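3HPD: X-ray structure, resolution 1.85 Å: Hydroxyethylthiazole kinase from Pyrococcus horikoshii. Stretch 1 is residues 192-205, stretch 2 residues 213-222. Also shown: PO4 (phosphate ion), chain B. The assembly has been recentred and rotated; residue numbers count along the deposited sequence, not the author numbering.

Stretch 1 (192-205) GTGCMVAALTGAFV
Stretch 2 213-222: ATTSALVTFG

A helix starting at Thr193 and a segment, 213-222, of a longer helix of hydroxyethylthiazole kinase pack with axes 8.2 Å apart at closest approach and N-to-C directions 131° apart, burying 620 Å² between them. Gly192 (phi/psi 68/30) is the N-cap, its O accepting Met196 N at 3.0 Å; from Thr193 to Phe204 and throughout 213-222 the backbone is helical, near -65/-40; Val205 is at -69/-16. In register, CA of Thr201 lies 5.3 Å from CA of Ala217, and CA of Phe204 4.8 Å from CA of Ala213, spacings that the small alanines permit.

No hydrogen bond crosses the interface; interlocking side chains hold it. Three knobs fill holes. Phe221 (chi1 t, chi2 74°) sits among Thr193, Met196, Val197 and Leu200: its CD2 is 3.4 Å from Val197 CG2, its CD1 3.8 Å from Leu200 CD1. Ala217 enters the cleft of Val197, Leu200, Thr201 and Phe204, its CB 3.3 Å from Thr201 OG1. In the reverse direction Phe204 (m, chi2 -78°) inserts among Ala213, Ser216, Ala217 and Thr220, with its CB 3.7 Å from Ala213 CB and its CD2 3.8 Å from Ala217 CB. Val197 (t) also extends CG1 to 3.8 Å from CD2 of Leu218 (m, t), whose CA-to-CB bond points away although its end comes nearer.

The rings also make two further contacts. Ser216 CB lies over the Phe204 face, 4.0 Å from the ring centroid, a CH-pi contact. Met196 (m, t, t) sets SD 3.8 Å from Phe221 CE1, an oblique sulfur-aromatic approach.

Two threonine hydroxyls are satisfied within their own helix; Thr214 OG1 is hydrogen-bonded elsewhere in the structure. Thr201 (m) donates OG1 to Val197 O at 2.8 Å and Thr220 (m) OG1 to Ser216 O at 2.9 Å, so both threonines can pack in buried surroundings. At the N-terminal end of the first helix, Gly194 N makes a weak 3.0 Å hydrogen bond to phosphate O2; a CB here would clash with that oxygen.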

# COMPACT_ATOMS: atom_id res chain seq x y z
N GLY A 192 1.18 0.54 -11.31
CA GLY A 192 0.01 1.39 -11.22
C GLY A 192 0.16 2.84 -11.66
O GLY A 192 -0.53 3.71 -11.14
N THR A 193 1.05 3.11 -12.62
CA THR A 193 1.22 4.48 -13.08
C THR A 193 0.02 4.90 -13.93
O THR A 193 -0.41 6.05 -13.88
CB THR A 193 2.53 4.65 -13.88
OG1 THR A 193 2.64 3.60 -14.86
CG2 THR A 193 3.73 4.60 -12.94
N GLY A 194 -0.54 3.97 -14.69
CA GLY A 194 -1.71 4.29 -15.48
C GLY A 194 -2.86 4.56 -14.53
O GLY A 194 -3.73 5.39 -14.79
N CYS A 195 -2.85 3.86 -13.39
CA CYS A 195 -3.88 4.02 -12.38
C CYS A 195 -3.75 5.40 -11.73
O CYS A 195 -4.74 6.00 -11.33
CB CYS A 195 -3.78 2.92 -11.33
SG CYS A 195 -4.01 1.24 -12.02
N MET A 196 -2.51 5.89 -11.64
CA MET A 196 -2.28 7.21 -11.07
C MET A 196 -2.93 8.23 -12.01
O MET A 196 -3.57 9.18 -11.57
CB MET A 196 -0.79 7.52 -10.97
CG MET A 196 -0.04 6.71 -9.92
SD MET A 196 1.72 7.13 -9.94
CE MET A 196 2.25 6.41 -8.39
N VAL A 197 -2.76 8.01 -13.31
CA VAL A 197 -3.33 8.91 -14.31
C VAL A 197 -4.86 8.91 -14.24
O VAL A 197 -5.49 9.95 -14.38
CB VAL A 197 -2.88 8.53 -15.74
CG1 VAL A 197 -3.61 9.38 -16.76
CG2 VAL A 197 -1.38 8.72 -15.88
N ALA A 198 -5.45 7.74 -14.01
CA ALA A 198 -6.91 7.65 -13.91
C ALA A 198 -7.38 8.44 -12.69
O ALA A 198 -8.38 9.16 -12.76
CB ALA A 198 -7.34 6.19 -13.78
N ALA A 199 -6.65 8.32 -11.58
CA ALA A 199 -7.01 9.04 -10.36
C ALA A 199 -6.88 10.55 -10.56
O ALA A 199 -7.75 11.32 -10.13
CB ALA A 199 -6.11 8.59 -9.20
N LEU A 200 -5.81 10.98 -11.22
CA LEU A 200 -5.60 12.41 -11.48
C LEU A 200 -6.68 12.93 -12.41
O LEU A 200 -7.14 14.07 -12.27
CB LEU A 200 -4.22 12.64 -12.10
CG LEU A 200 -3.02 12.28 -11.23
CD1 LEU A 200 -1.74 12.44 -12.03
CD2 LEU A 200 -3.00 13.15 -9.98
N THR A 201 -7.08 12.11 -13.38
CA THR A 201 -8.12 12.49 -14.32
C THR A 201 -9.40 12.78 -13.53
O THR A 201 -10.18 13.66 -13.90
CB THR A 201 -8.39 11.36 -15.34
OG1 THR A 201 -7.22 11.17 -16.15
CG2 THR A 201 -9.58 11.71 -16.23
N GLY A 202 -9.60 12.04 -12.45
CA GLY A 202 -10.78 12.26 -11.62
C GLY A 202 -10.79 13.68 -11.08
O GLY A 202 -11.85 14.31 -10.99
N ALA A 203 -9.62 14.20 -10.73
CA ALA A 203 -9.52 15.56 -10.21
C ALA A 203 -9.79 16.57 -11.33
O ALA A 203 -10.52 17.54 -11.13
CB ALA A 203 -8.13 15.80 -9.61
N PHE A 204 -9.20 16.35 -12.50
CA PHE A 204 -9.39 17.26 -13.62
C PHE A 204 -10.82 17.27 -14.14
O PHE A 204 -11.35 18.33 -14.49
CB PHE A 204 -8.44 16.89 -14.76
CG PHE A 204 -7.03 17.37 -14.55
CD1 PHE A 204 -6.70 18.71 -14.77
CD2 PHE A 204 -6.04 16.50 -14.13
CE1 PHE A 204 -5.40 19.17 -14.57
CE2 PHE A 204 -4.73 16.94 -13.92
CZ PHE A 204 -4.41 18.28 -14.14
N VAL A 205 -11.46 16.10 -14.20
CA VAL A 205 -12.82 16.04 -14.72
C VAL A 205 -13.83 16.71 -13.79
O VAL A 205 -14.95 17.02 -14.19
CB VAL A 205 -13.23 14.56 -15.02
CG1 VAL A 205 -13.68 13.86 -13.75
CG2 VAL A 205 -14.31 14.54 -16.08
N ALA A 213 -9.99 17.41 -19.70
CA ALA A 213 -9.58 16.92 -18.38
C ALA A 213 -8.59 15.77 -18.51
O ALA A 213 -7.53 15.77 -17.88
CB ALA A 213 -10.80 16.48 -17.58
N THR A 214 -8.94 14.79 -19.34
CA THR A 214 -8.09 13.62 -19.54
C THR A 214 -6.78 14.01 -20.22
O THR A 214 -5.71 13.54 -19.83
CB THR A 214 -8.81 12.55 -20.37
OG1 THR A 214 -10.10 12.29 -19.80
CG2 THR A 214 -8.02 11.25 -20.39
N THR A 215 -6.86 14.88 -21.23
CA THR A 215 -5.66 15.32 -21.93
C THR A 215 -4.75 16.05 -20.94
O THR A 215 -3.54 15.86 -20.95
CB THR A 215 -6.00 16.30 -23.09
OG1 THR A 215 -6.84 15.63 -24.05
CG2 THR A 215 -4.73 16.76 -23.79
N SER A 216 -5.35 16.88 -20.09
CA SER A 216 -4.57 17.62 -19.10
C SER A 216 -3.88 16.68 -18.11
O SER A 216 -2.74 16.92 -17.71
CB SER A 216 -5.47 18.59 -18.32
OG SER A 216 -6.02 19.57 -19.18
N ALA A 217 -4.58 15.62 -17.72
CA ALA A 217 -4.02 14.66 -16.78
C ALA A 217 -2.81 13.95 -17.37
O ALA A 217 -1.80 13.76 -16.70
CB ALA A 217 -5.08 13.64 -16.39
N LEU A 218 -2.92 13.56 -18.64
CA LEU A 218 -1.84 12.86 -19.32
C LEU A 218 -0.61 13.75 -19.53
O LEU A 218 0.52 13.29 -19.38
CB LEU A 218 -2.34 12.32 -20.66
CG LEU A 218 -3.26 11.10 -20.53
CD1 LEU A 218 -4.13 10.96 -21.76
CD2 LEU A 218 -2.43 9.85 -20.29
N VAL A 219 -0.84 15.01 -19.86
CA VAL A 219 0.27 15.94 -20.07
C VAL A 219 0.95 16.23 -18.73
O VAL A 219 2.18 16.16 -18.62
CB VAL A 219 -0.22 17.26 -20.69
CG1 VAL A 219 0.87 18.33 -20.60
CG2 VAL A 219 -0.61 17.03 -22.14
N THR A 220 0.16 16.54 -17.72
CA THR A 220 0.70 16.83 -16.40
C THR A 220 1.51 15.66 -15.84
O THR A 220 2.63 15.85 -15.37
CB THR A 220 -0.43 17.18 -15.41
OG1 THR A 220 -1.08 18.38 -15.85
CG2 THR A 220 0.12 17.41 -14.02
N PHE A 221 0.95 14.46 -15.91
CA PHE A 221 1.65 13.29 -15.38
C PHE A 221 2.87 12.94 -16.23
O PHE A 221 3.91 12.53 -15.71
CB PHE A 221 0.71 12.09 -15.31
CG PHE A 221 1.31 10.90 -14.62
CD1 PHE A 221 1.45 10.88 -13.24
CD2 PHE A 221 1.76 9.80 -15.35
CE1 PHE A 221 2.02 9.79 -12.59
CE2 PHE A 221 2.34 8.70 -14.71
CZ PHE A 221 2.47 8.70 -13.33
N GLY A 222 2.72 13.09 -17.55
CA GLY A 222 3.82 12.79 -18.45
C GLY A 222 5.01 13.69 -18.19
O GLY A 222 6.16 13.25 -18.23
P PO4 B . -0.21 1.28 -17.94
O1 PO4 B . -1.49 0.97 -18.59
O2 PO4 B . -0.47 1.52 -16.36
O3 PO4 B . 0.29 2.73 -18.41
O4 PO4 B . 0.92 0.32 -18.08